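PDB 3OWA: acyl-CoA dehydrogenase from Bacillus anthracis, which probably oxidises acyl-CoA thioesters to their 2,3-enoyl-CoA products, passing the electrons to a bound flavin-adenine dinucleotide. Local coordinates for residues A[62-67]-A[189-194]; A[200-203]-A[207-210]; A[514-519]-A[526-531]. All coordinates share one frame; numbering follows the deposited sequence.

Contact 1 of 3, residues A[62-67]-A[189-194]; sequences HEFDRS and NSAFAD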
ATOM      1  N   HIS A  62     -23.815  -7.586   8.395  1.00 31.10           N
ATOM      2  CA  HIS A  62     -24.981  -6.752   8.017  1.00 31.95           C
ATOM      3  C   HIS A  62     -26.177  -7.021   8.896  1.00 32.58           C
ATOM      4  O   HIS A  62     -27.323  -6.940   8.442  1.00 33.47           O
ATOM      5  CB  HIS A  62     -25.369  -6.935   6.533  1.00 31.95           C
ATOM      6  CG  HIS A  62     -24.349  -6.388   5.598  1.00 35.09           C
ATOM      7  ND1 HIS A  62     -24.523  -6.364   4.232  1.00 37.21           N
ATOM      8  CD2 HIS A  62     -23.133  -5.830   5.834  1.00 36.41           C
ATOM      9  CE1 HIS A  62     -23.458  -5.831   3.663  1.00 37.68           C
ATOM     10  NE2 HIS A  62     -22.601  -5.487   4.608  1.00 36.97           N
ATOM     11  N   GLU A  63     -25.920  -7.307  10.164  1.00 30.62           N
ATOM     12  CA  GLU A  63     -27.021  -7.372  11.081  1.00 31.25           C
ATOM     13  C   GLU A  63     -27.305  -5.961  11.587  1.00 31.24           C
ATOM     14  O   GLU A  63     -26.937  -5.611  12.703  1.00 30.27           O
ATOM     15  CB  GLU A  63     -26.720  -8.339  12.226  1.00 31.24           C
ATOM     16  CG  GLU A  63     -26.629  -9.760  11.743  1.00 35.63           C
ATOM     17  CD  GLU A  63     -26.691 -10.787  12.870  1.00 42.18           C
ATOM     18  OE1 GLU A  63     -27.114 -10.459  14.020  1.00 42.01           O
ATOM     19  OE2 GLU A  63     -26.315 -11.943  12.582  1.00 46.49           O
ATOM     20  N   PHE A  64     -28.013  -5.174  10.774  1.00 31.33           N
ATOM     21  CA  PHE A  64     -28.117  -3.723  11.013  1.00 31.21           C
ATOM     22  C   PHE A  64     -29.021  -3.332  12.206  1.00 32.35           C
ATOM     23  O   PHE A  64     -28.871  -2.252  12.790  1.00 32.83           O
ATOM     24  CB  PHE A  64     -28.523  -3.003   9.708  1.00 31.88           C
ATOM     25  CG  PHE A  64     -27.476  -3.050   8.623  1.00 29.30           C
ATOM     26  CD1 PHE A  64     -26.198  -2.641   8.869  1.00 31.46           C
ATOM     27  CD2 PHE A  64     -27.806  -3.459   7.324  1.00 34.58           C
ATOM     28  CE1 PHE A  64     -25.220  -2.678   7.915  1.00 33.33           C
ATOM     29  CE2 PHE A  64     -26.818  -3.478   6.320  1.00 30.31           C
ATOM     30  CZ  PHE A  64     -25.529  -3.082   6.605  1.00 32.08           C
ATOM     31  N   ASP A  65     -29.925  -4.233  12.601  1.00 31.89           N
ATOM     32  CA  ASP A  65     -30.672  -4.052  13.803  1.00 32.75           C
ATOM     33  C   ASP A  65     -29.734  -3.778  14.989  1.00 30.92           C
ATOM     34  O   ASP A  65     -30.061  -3.001  15.887  1.00 30.89           O
ATOM     35  CB  ASP A  65     -31.533  -5.283  14.076  1.00 34.12           C
ATOM     36  CG  ASP A  65     -32.705  -5.395  13.116  1.00 40.76           C
ATOM     37  OD1 ASP A  65     -32.809  -4.548  12.178  1.00 45.12           O
ATOM     38  OD2 ASP A  65     -33.499  -6.353  13.292  1.00 47.04           O
ATOM     39  N   ARG A  66     -28.582  -4.431  14.996  1.00 30.20           N
ATOM     40  CA  ARG A  66     -27.609  -4.262  16.114  1.00 29.84           C
ATOM     41  C   ARG A  66     -26.936  -2.914  16.016  1.00 28.90           C
ATOM     42  O   ARG A  66     -26.748  -2.248  17.030  1.00 29.56           O
ATOM     43  CB  ARG A  66     -26.563  -5.363  16.087  1.00 30.32           C
ATOM     44  CG  ARG A  66     -27.089  -6.776  16.376  1.00 31.63           C
ATOM     45  CD  ARG A  66     -25.954  -7.750  16.124  1.00 31.41           C
ATOM     46  NE  ARG A  66     -26.346  -9.153  16.222  1.00 32.96           N
ATOM     47  CZ  ARG A  66     -26.227  -9.879  17.324  1.00 40.99           C
ATOM     48  NH1 ARG A  66     -25.740  -9.319  18.423  1.00 39.78           N
ATOM     49  NH2 ARG A  66     -26.596 -11.159  17.321  1.00 40.97           N
ATOM     50  N   SER A  67     -26.594  -2.475  14.799  1.00 27.63           N
ATOM     51  CA  SER A  67     -26.022  -1.123  14.623  1.00 28.91           C
ATOM     52  C   SER A  67     -26.966  -0.092  15.165  1.00 30.47           C
ATOM     53  O   SER A  67     -26.552   0.817  15.905  1.00 32.17           O
ATOM     54  CB  SER A  67     -25.864  -0.781  13.117  1.00 29.27           C
ATOM     55  OG  SER A  67     -25.015  -1.725  12.512  1.00 30.73           O
ATOM     56  N   ASN A 189     -25.174   4.503   5.671  1.00 22.90           N
ATOM     57  CA  ASN A 189     -26.306   4.517   6.605  1.00 21.97           C
ATOM     58  C   ASN A 189     -27.673   4.306   5.937  1.00 24.28           C
ATOM     59  O   ASN A 189     -28.704   4.291   6.620  1.00 25.60           O
ATOM     60  CB  ASN A 189     -26.346   5.809   7.444  1.00 23.46           C
ATOM     61  CG  ASN A 189     -25.248   5.831   8.511  1.00 25.68           C
ATOM     62  OD1 ASN A 189     -24.535   4.843   8.651  1.00 24.15           O
ATOM     63  ND2 ASN A 189     -25.049   6.966   9.199  1.00 22.94           N
ATOM     64  N   SER A 190     -27.688   4.069   4.634  1.00 23.15           N
ATOM     65  CA  SER A 190     -28.963   3.954   3.897  1.00 25.19           C
ATOM     66  C   SER A 190     -29.932   2.923   4.385  1.00 26.69           C
ATOM     67  O   SER A 190     -31.151   3.104   4.211  1.00 30.84           O
ATOM     68  CB  SER A 190     -28.728   3.642   2.416  1.00 23.24           C
ATOM     69  OG  SER A 190     -28.190   4.764   1.790  1.00 29.00           O
ATOM     70  N   ALA A 191     -29.458   1.824   4.949  1.00 27.82           N
ATOM     71  CA  ALA A 191     -30.363   0.772   5.456  1.00 27.23           C
ATOM     72  C   ALA A 191     -31.243   1.227   6.612  1.00 29.00           C
ATOM     73  O   ALA A 191     -32.313   0.647   6.848  1.00 29.80           O
ATOM     74  CB  ALA A 191     -29.552  -0.506   5.893  1.00 24.96           C
ATOM     75  N   PHE A 192     -30.767   2.178   7.403  1.00 28.25           N
ATOM     76  CA  PHE A 192     -31.518   2.568   8.556  1.00 27.36           C
ATOM     77  C   PHE A 192     -31.621   4.085   8.760  1.00 27.46           C
ATOM     78  O   PHE A 192     -32.132   4.515   9.811  1.00 29.84           O
ATOM     79  CB  PHE A 192     -30.909   1.890   9.808  1.00 28.34           C
ATOM     80  CG  PHE A 192     -29.378   1.991   9.864  1.00 28.27           C
ATOM     81  CD1 PHE A 192     -28.756   3.172  10.246  1.00 29.00           C
ATOM     82  CD2 PHE A 192     -28.585   0.927   9.463  1.00 29.09           C
ATOM     83  CE1 PHE A 192     -27.355   3.282  10.243  1.00 32.54           C
ATOM     84  CE2 PHE A 192     -27.183   1.022   9.476  1.00 30.38           C
ATOM     85  CZ  PHE A 192     -26.577   2.203   9.864  1.00 33.16           C
ATOM     86  N   ALA A 193     -31.121   4.922   7.836  1.00 25.01           N
ATOM     87  CA  ALA A 193     -31.244   6.364   8.019  1.00 24.65           C
ATOM     88  C   ALA A 193     -32.716   6.789   7.876  1.00 26.36           C
ATOM     89  O   ALA A 193     -33.451   6.294   7.007  1.00 26.52           O
ATOM     90  CB  ALA A 193     -30.358   7.170   6.968  1.00 23.69           C
ATOM     91  N   ASP A 194     -33.124   7.729   8.717  1.00 28.06           N
ATOM     92  CA  ASP A 194     -34.460   8.327   8.659  1.00 30.11           C
ATOM     93  C   ASP A 194     -34.447   9.587   7.831  1.00 29.71           C
ATOM     94  O   ASP A 194     -35.479   9.998   7.283  1.00 31.32           O
ATOM     95  CB  ASP A 194     -34.876   8.671  10.083  1.00 30.00           C
ATOM     96  CG  ASP A 194     -35.019   7.414  10.946  1.00 35.62           C
ATOM     97  OD1 ASP A 194     -35.910   6.603  10.627  1.00 41.03           O
ATOM     98  OD2 ASP A 194     -34.231   7.197  11.906  1.00 37.13           O
TER
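Apolar packing carries this contact: Phe64 meets Phe192 and the methyl of Ala191, and Ser67 adds a looser touch. Phe64 reaches Ala191 with one rim atom, CD2, which lies 3.7 Å from Ala191 CB, and Phe192 with the other, CD1, 3.8 Å from Phe192 CE2. Phe64 CB also lies alongside Phe192 CD2. Phe192 CG sits between the backbone N and the carbonyl carbon (chi1 46°), a torsion that carries the ring out to the beginning of the helix. The CB methylene of Ser67 approaches the same corner, 4.3 Å from Phe192 CE2.

The two aromatic rings meet at an angle, with centroids 5.8 Å apart and planes at 57°; Phe64 CD1 comes in at the edge of the Phe192 ring, near its plane. One face of the Phe64 ring has His62 CA over its centre.

The contact joins the N-terminal helical domain of the acyl-CoA dehydrogenase fold to its middle beta domain: residues 62-67 lead into helix 64-76, and residues 189-194 link strands 177-188 and 195-202. The preceding helix 56-59 ends in a Schellman motif with His62, at positive phi, as its C-prime residue.

Polar bonds hold each side separately. Arg66 NE binds Glu63 OE1 in a salt bridge of 2.7 Å, nearly straight at 170° and in the guanidinium plane; Arg66 NH1 has a second carboxylate partner in Glu55. In the loop, Asn189 O accepts from both Phe192 N and Ala193 N, the latter at 2.8 Å, while Asn189 ND2 binds the carbonyl oxygens of Thr114 and Ala149.

Contact 2 of 3, residues A[200-203]-A[207-210]; sequences AKID and FSAF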
ATOM      1  N   ALA A 200     -29.736  18.168  -5.365  1.00 29.95           N
ATOM      2  CA  ALA A 200     -30.445  17.994  -6.632  1.00 31.09           C
ATOM      3  C   ALA A 200     -30.474  19.349  -7.330  1.00 33.19           C
ATOM      4  O   ALA A 200     -30.306  20.369  -6.671  1.00 35.15           O
ATOM      5  CB  ALA A 200     -31.877  17.512  -6.408  1.00 30.71           C
ATOM      6  N   LYS A 201     -30.691  19.363  -8.638  1.00 33.30           N
ATOM      7  CA  LYS A 201     -30.763  20.634  -9.359  1.00 35.84           C
ATOM      8  C   LYS A 201     -32.210  21.031  -9.628  1.00 36.04           C
ATOM      9  O   LYS A 201     -32.905  20.351 -10.374  1.00 34.85           O
ATOM     10  CB  LYS A 201     -29.953  20.599 -10.663  1.00 36.57           C
ATOM     11  CG  LYS A 201     -28.470  20.456 -10.428  1.00 37.21           C
ATOM     12  CD  LYS A 201     -27.691  20.430 -11.749  1.00 41.98           C
ATOM     13  CE  LYS A 201     -26.190  20.347 -11.456  1.00 42.64           C
ATOM     14  NZ  LYS A 201     -25.397  20.421 -12.739  1.00 48.67           N
ATOM     15  N   ILE A 202     -32.652  22.124  -8.991  1.00 36.84           N
ATOM     16  CA  ILE A 202     -34.001  22.673  -9.214  1.00 38.34           C
ATOM     17  C   ILE A 202     -34.156  23.067 -10.673  1.00 40.41           C
ATOM     18  O   ILE A 202     -33.316  23.764 -11.186  1.00 40.13           O
ATOM     19  CB  ILE A 202     -34.310  23.833  -8.254  1.00 39.00           C
ATOM     20  CG1 ILE A 202     -34.388  23.269  -6.827  1.00 38.20           C
ATOM     21  CG2 ILE A 202     -35.637  24.545  -8.666  1.00 38.54           C
ATOM     22  CD1 ILE A 202     -34.355  24.278  -5.710  1.00 40.04           C
ATOM     23  N   ASP A 203     -35.204  22.567 -11.330  1.00 43.09           N
ATOM     24  CA  ASP A 203     -35.404  22.697 -12.783  1.00 46.72           C
ATOM     25  C   ASP A 203     -34.212  22.218 -13.599  1.00 46.98           C
ATOM     26  O   ASP A 203     -34.035  22.619 -14.744  1.00 47.88           O
ATOM     27  CB  ASP A 203     -35.779  24.144 -13.180  1.00 48.03           C
ATOM     28  CG  ASP A 203     -37.028  24.640 -12.463  1.00 52.60           C
ATOM     29  OD1 ASP A 203     -37.112  25.864 -12.220  1.00 57.65           O
ATOM     30  OD2 ASP A 203     -37.914  23.813 -12.122  1.00 53.18           O
ATOM     31  N   PHE A 207     -28.273  23.991  -8.365  1.00 36.04           N
ATOM     32  CA  PHE A 207     -27.753  22.958  -7.479  1.00 34.66           C
ATOM     33  C   PHE A 207     -28.098  23.334  -6.045  1.00 34.02           C
ATOM     34  O   PHE A 207     -27.674  24.391  -5.553  1.00 34.13           O
ATOM     35  CB  PHE A 207     -26.245  22.873  -7.681  1.00 34.84           C
ATOM     36  CG  PHE A 207     -25.566  21.807  -6.861  1.00 34.05           C
ATOM     37  CD1 PHE A 207     -25.528  20.494  -7.321  1.00 32.64           C
ATOM     38  CD2 PHE A 207     -24.949  22.129  -5.641  1.00 31.62           C
ATOM     39  CE1 PHE A 207     -24.877  19.489  -6.572  1.00 33.11           C
ATOM     40  CE2 PHE A 207     -24.298  21.145  -4.884  1.00 33.93           C
ATOM     41  CZ  PHE A 207     -24.260  19.826  -5.348  1.00 32.83           C
ATOM     42  N   SER A 208     -28.885  22.482  -5.385  1.00 32.71           N
ATOM     43  CA  SER A 208     -29.500  22.832  -4.092  1.00 33.32           C
ATOM     44  C   SER A 208     -29.561  21.632  -3.124  1.00 32.46           C
ATOM     45  O   SER A 208     -29.544  20.524  -3.569  1.00 32.76           O
ATOM     46  CB  SER A 208     -30.946  23.354  -4.327  1.00 34.63           C
ATOM     47  OG  SER A 208     -30.965  24.443  -5.240  1.00 33.73           O
ATOM     48  N   ALA A 209     -29.625  21.871  -1.817  1.00 32.04           N
ATOM     49  CA  ALA A 209     -29.695  20.778  -0.852  1.00 31.90           C
ATOM     50  C   ALA A 209     -31.091  20.680  -0.271  1.00 31.86           C
ATOM     51  O   ALA A 209     -31.776  21.702  -0.152  1.00 32.35           O
ATOM     52  CB  ALA A 209     -28.654  20.975   0.253  1.00 32.26           C
ATOM     53  N   PHE A 210     -31.504  19.460   0.104  1.00 30.94           N
ATOM     54  CA  PHE A 210     -32.862  19.197   0.618  1.00 30.70           C
ATOM     55  C   PHE A 210     -32.790  18.234   1.775  1.00 30.58           C
ATOM     56  O   PHE A 210     -31.978  17.296   1.760  1.00 28.80           O
ATOM     57  CB  PHE A 210     -33.734  18.521  -0.445  1.00 29.29           C
ATOM     58  CG  PHE A 210     -33.969  19.364  -1.680  1.00 31.67           C
ATOM     59  CD1 PHE A 210     -35.101  20.155  -1.779  1.00 34.01           C
ATOM     60  CD2 PHE A 210     -33.076  19.345  -2.730  1.00 33.57           C
ATOM     61  CE1 PHE A 210     -35.349  20.942  -2.920  1.00 36.39           C
ATOM     62  CE2 PHE A 210     -33.300  20.119  -3.888  1.00 35.92           C
ATOM     63  CZ  PHE A 210     -34.455  20.933  -3.968  1.00 36.08           C
TER
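The CB of Ala200 and the outer end of Ile202 meet the ring of Phe210 across the antiparallel beta hairpin of strands 195-202 and 206-213, part of the middle beta domain of the acyl-CoA dehydrogenase fold. The ring's CE2–CZ side does the touching. Ile202 CG1 comes in at the ring edge, near its plane, 3.7 Å from Phe210 CZ, whereas Ala200 CB approaches obliquely, 3.9 Å from Phe210 CE2. In Ile202, chi1 of -67° directs CG1 to the ring, and the extended chi2 of 166° carries CD1 on to Ser208. Tyr178 meets Phe210 in an edge-to-face pair.

Lys201 and Phe207 form a non-hydrogen-bonded pair and project from the other face of the hairpin. The extended lysine chain passes Phe207, its CG 3.9 Å from Phe207 CA and its CE 4.2 Å from Phe207 CD1. Beyond that, Lys201 NZ reaches Leu163 O in a weak hydrogen bond.

Ala200 and Ser208 are the hydrogen-bonded pair: Ala200 N gives to Ser208 O at 3.0 Å, and Ser208 N to Ala200 O at 2.9 Å. The short strand segments run at 115° to each other, a strong twist away from antiparallel. Ser208 OG is bonded to His206 O and Gly255 N, and its contact with the isoleucine is one of packing, Ser208 OG to Ile202 CD1 3.4 Å.

Contact 3 of 3, residues A[514-519]-A[526-531]; sequences EKAIKT and KQKVLY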
ATOM      1  N   GLU A 514       8.661  20.849  21.161  1.00 49.96           N
ATOM      2  CA  GLU A 514       9.196  22.063  21.763  1.00 52.69           C
ATOM      3  C   GLU A 514       8.330  22.504  22.937  1.00 53.59           C
ATOM      4  O   GLU A 514       8.845  22.795  24.031  1.00 54.92           O
ATOM      5  CB  GLU A 514       9.252  23.163  20.706  1.00 53.37           C
ATOM      6  CG  GLU A 514      10.059  24.384  21.119  1.00 58.80           C
ATOM      7  CD  GLU A 514       9.971  25.526  20.100  1.00 63.37           C
ATOM      8  OE1 GLU A 514       9.895  25.240  18.873  1.00 62.72           O
ATOM      9  OE2 GLU A 514       9.962  26.709  20.540  1.00 65.37           O
ATOM     10  N   LYS A 515       7.014  22.528  22.727  1.00 52.48           N
ATOM     11  CA  LYS A 515       6.094  22.857  23.803  1.00 53.59           C
ATOM     12  C   LYS A 515       6.201  21.901  25.001  1.00 53.00           C
ATOM     13  O   LYS A 515       6.205  22.348  26.158  1.00 53.94           O
ATOM     14  CB  LYS A 515       4.648  22.965  23.289  1.00 53.01           C
ATOM     15  CG  LYS A 515       3.619  22.912  24.417  1.00 55.97           C
ATOM     16  CD  LYS A 515       2.629  24.048  24.399  1.00 57.55           C
ATOM     17  CE  LYS A 515       1.861  24.150  23.127  1.00 54.64           C
ATOM     18  NZ  LYS A 515       0.586  24.874  23.422  1.00 54.75           N
ATOM     19  N   ALA A 516       6.308  20.605  24.724  1.00 51.28           N
ATOM     20  CA  ALA A 516       6.440  19.594  25.763  1.00 51.44           C
ATOM     21  C   ALA A 516       7.691  19.823  26.607  1.00 53.11           C
ATOM     22  O   ALA A 516       7.642  19.751  27.834  1.00 53.49           O
ATOM     23  CB  ALA A 516       6.471  18.225  25.167  1.00 50.67           C
ATOM     24  N   ILE A 517       8.797  20.096  25.927  1.00 53.53           N
ATOM     25  CA  ILE A 517      10.077  20.327  26.574  1.00 55.63           C
ATOM     26  C   ILE A 517       9.928  21.490  27.567  1.00 58.27           C
ATOM     27  O   ILE A 517      10.230  21.338  28.746  1.00 59.51           O
ATOM     28  CB  ILE A 517      11.202  20.540  25.534  1.00 54.62           C
ATOM     29  CG1 ILE A 517      11.520  19.213  24.840  1.00 51.23           C
ATOM     30  CG2 ILE A 517      12.506  21.139  26.192  1.00 57.48           C
ATOM     31  CD1 ILE A 517      12.282  19.367  23.580  1.00 47.15           C
ATOM     32  N   LYS A 518       9.386  22.604  27.085  1.00 59.74           N
ATOM     33  CA  LYS A 518       9.207  23.805  27.877  1.00 62.61           C
ATOM     34  C   LYS A 518       8.186  23.613  28.963  1.00 63.15           C
ATOM     35  O   LYS A 518       8.148  24.390  29.910  1.00 64.24           O
ATOM     36  CB  LYS A 518       8.822  24.968  26.970  1.00 63.06           C
ATOM     37  CG  LYS A 518       9.786  25.034  25.781  1.00 66.03           C
ATOM     38  CD  LYS A 518       9.950  26.406  25.153  1.00 73.27           C
ATOM     39  CE  LYS A 518      10.990  26.313  24.039  1.00 71.41           C
ATOM     40  NZ  LYS A 518      10.917  27.413  23.038  1.00 73.15           N
ATOM     41  N   THR A 519       7.386  22.559  28.844  1.00 62.24           N
ATOM     42  CA  THR A 519       6.354  22.256  29.826  1.00 62.67           C
ATOM     43  C   THR A 519       6.767  21.216  30.880  1.00 63.61           C
ATOM     44  O   THR A 519       6.477  21.387  32.067  1.00 64.49           O
ATOM     45  CB  THR A 519       5.046  21.828  29.112  1.00 61.51           C
ATOM     46  OG1 THR A 519       4.596  22.920  28.305  1.00 61.69           O
ATOM     47  CG2 THR A 519       3.945  21.436  30.103  1.00 60.79           C
ATOM     48  N   LYS A 526      11.793  12.447  25.792  1.00 54.26           N
ATOM     49  CA  LYS A 526      12.771  11.772  24.966  1.00 52.79           C
ATOM     50  C   LYS A 526      12.153  11.112  23.715  1.00 49.64           C
ATOM     51  O   LYS A 526      12.683  11.238  22.601  1.00 48.83           O
ATOM     52  CB  LYS A 526      13.503  10.725  25.818  1.00 53.66           C
ATOM     53  CG  LYS A 526      14.604   9.962  25.057  1.00 56.57           C
ATOM     54  CD  LYS A 526      15.567   9.260  26.003  1.00 65.14           C
ATOM     55  CE  LYS A 526      17.024   9.430  25.539  1.00 68.61           C
ATOM     56  NZ  LYS A 526      18.004   8.902  26.555  1.00 73.48           N
ATOM     57  N   GLN A 527      11.043  10.411  23.916  1.00 47.74           N
ATOM     58  CA  GLN A 527      10.322   9.745  22.813  1.00 45.64           C
ATOM     59  C   GLN A 527       9.840  10.765  21.770  1.00 44.05           C
ATOM     60  O   GLN A 527      10.021  10.568  20.580  1.00 43.80           O
ATOM     61  CB  GLN A 527       9.180   8.900  23.378  1.00 45.27           C
ATOM     62  CG  GLN A 527       8.505   7.927  22.405  1.00 44.94           C
ATOM     63  CD  GLN A 527       9.327   6.665  22.122  1.00 46.41           C
ATOM     64  OE1 GLN A 527      10.528   6.585  22.450  1.00 43.99           O
ATOM     65  NE2 GLN A 527       8.679   5.669  21.495  1.00 44.24           N
ATOM     66  N   LYS A 528       9.257  11.876  22.197  1.00 43.84           N
ATOM     67  CA  LYS A 528       8.874  12.899  21.225  1.00 43.31           C
ATOM     68  C   LYS A 528      10.056  13.445  20.431  1.00 42.87           C
ATOM     69  O   LYS A 528       9.931  13.693  19.236  1.00 41.77           O
ATOM     70  CB  LYS A 528       8.153  14.059  21.891  1.00 44.33           C
ATOM     71  CG  LYS A 528       6.826  13.694  22.489  1.00 44.86           C
ATOM     72  CD  LYS A 528       6.223  14.884  23.190  1.00 47.20           C
ATOM     73  CE  LYS A 528       5.099  14.394  24.043  1.00 49.86           C
ATOM     74  NZ  LYS A 528       4.836  15.291  25.148  1.00 57.54           N
ATOM     75  N   VAL A 529      11.189  13.670  21.108  1.00 43.54           N
ATOM     76  CA  VAL A 529      12.366  14.219  20.438  1.00 43.40           C
ATOM     77  C   VAL A 529      12.813  13.260  19.340  1.00 42.24           C
ATOM     78  O   VAL A 529      13.105  13.688  18.223  1.00 41.67           O
ATOM     79  CB  VAL A 529      13.530  14.503  21.421  1.00 45.38           C
ATOM     80  CG1 VAL A 529      14.877  14.674  20.682  1.00 45.71           C
ATOM     81  CG2 VAL A 529      13.231  15.725  22.265  1.00 45.48           C
ATOM     82  N   LEU A 530      12.860  11.976  19.684  1.00 41.49           N
ATOM     83  CA  LEU A 530      13.225  10.908  18.768  1.00 41.58           C
ATOM     84  C   LEU A 530      12.302  10.816  17.544  1.00 40.11           C
ATOM     85  O   LEU A 530      12.793  10.787  16.425  1.00 39.38           O
ATOM     86  CB  LEU A 530      13.285   9.571  19.523  1.00 42.17           C
ATOM     87  CG  LEU A 530      14.510   9.397  20.463  1.00 43.73           C
ATOM     88  CD1 LEU A 530      14.375   8.107  21.237  1.00 43.93           C
ATOM     89  CD2 LEU A 530      15.849   9.460  19.723  1.00 44.28           C
ATOM     90  N   TYR A 531      10.989  10.810  17.770  1.00 39.73           N
ATOM     91  CA  TYR A 531      10.014  10.779  16.668  1.00 39.95           C
ATOM     92  C   TYR A 531      10.297  11.954  15.759  1.00 40.67           C
ATOM     93  O   TYR A 531      10.319  11.812  14.551  1.00 40.51           O
ATOM     94  CB  TYR A 531       8.564  10.938  17.162  1.00 38.93           C
ATOM     95  CG  TYR A 531       7.949   9.796  17.942  1.00 37.51           C
ATOM     96  CD1 TYR A 531       8.261   8.468  17.645  1.00 34.88           C
ATOM     97  CD2 TYR A 531       7.021  10.050  18.951  1.00 36.31           C
ATOM     98  CE1 TYR A 531       7.666   7.427  18.330  1.00 36.05           C
ATOM     99  CE2 TYR A 531       6.410   8.999  19.659  1.00 37.56           C
ATOM    100  CZ  TYR A 531       6.769   7.691  19.354  1.00 36.34           C
ATOM    101  OH  TYR A 531       6.213   6.634  20.033  1.00 37.93           O
TER
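Ala516 and Lys528 bury the most surface here, with Ile517 and Val529 beside them. The methyl of Ala516 points at the second helix and meets the outer half of the lysine chain: Ala516 CB is 3.9 Å from Lys528 CD and 3.4 Å from Lys528 NZ. Lys528 is extended beyond CG, which brings its outer methylenes past the alanine while the ammonium goes on to Asn525 OD1, its hydrogen-bond partner in the interhelical turn; Glu31 OE2 is a further, long and weak ion-pair partner.

Together the segments make a helical hairpin, in which a short connection joins the end of helix 490-520 to the start of helix 526-554, in the C-terminal helical domain of the acyl-CoA dehydrogenase family. Val529 packs by its CG2 branch against the end of Ile517, whose CD1 lies 4.0 Å from Val529 CG2; the two side chains cross at about a right angle. With Val529 CG1 anti to the backbone N (chi1 163°), CG2 is the branch that faces Ile517. Both Val529 and Lys528 also touch Thr513, one turn back on the first helix. Tyr319 of helix 305-336 touches the Lys528 side chain as well.

In the fold
The three contacts follow one another along the chain without overlap and touch nowhere. Contacts 1 and 2 are the closer pair, their centres about 27 Å and their nearest atoms about 10 Å apart; strand 195-202 links them directly, beginning just after the loop of contact 1 and ending in the hairpin of contact 2. Neither touches the cofactor through its nearby phenylalanine: the Phe192 side chain is about 11 Å, and that of Phe207 about 10 Å, from a bound FAD. Contact 3, in the C-terminal helices, lies on the opposite side of the chain's centre from both, with centres about 44 Å from contact 1 and about 51 Å from contact 2.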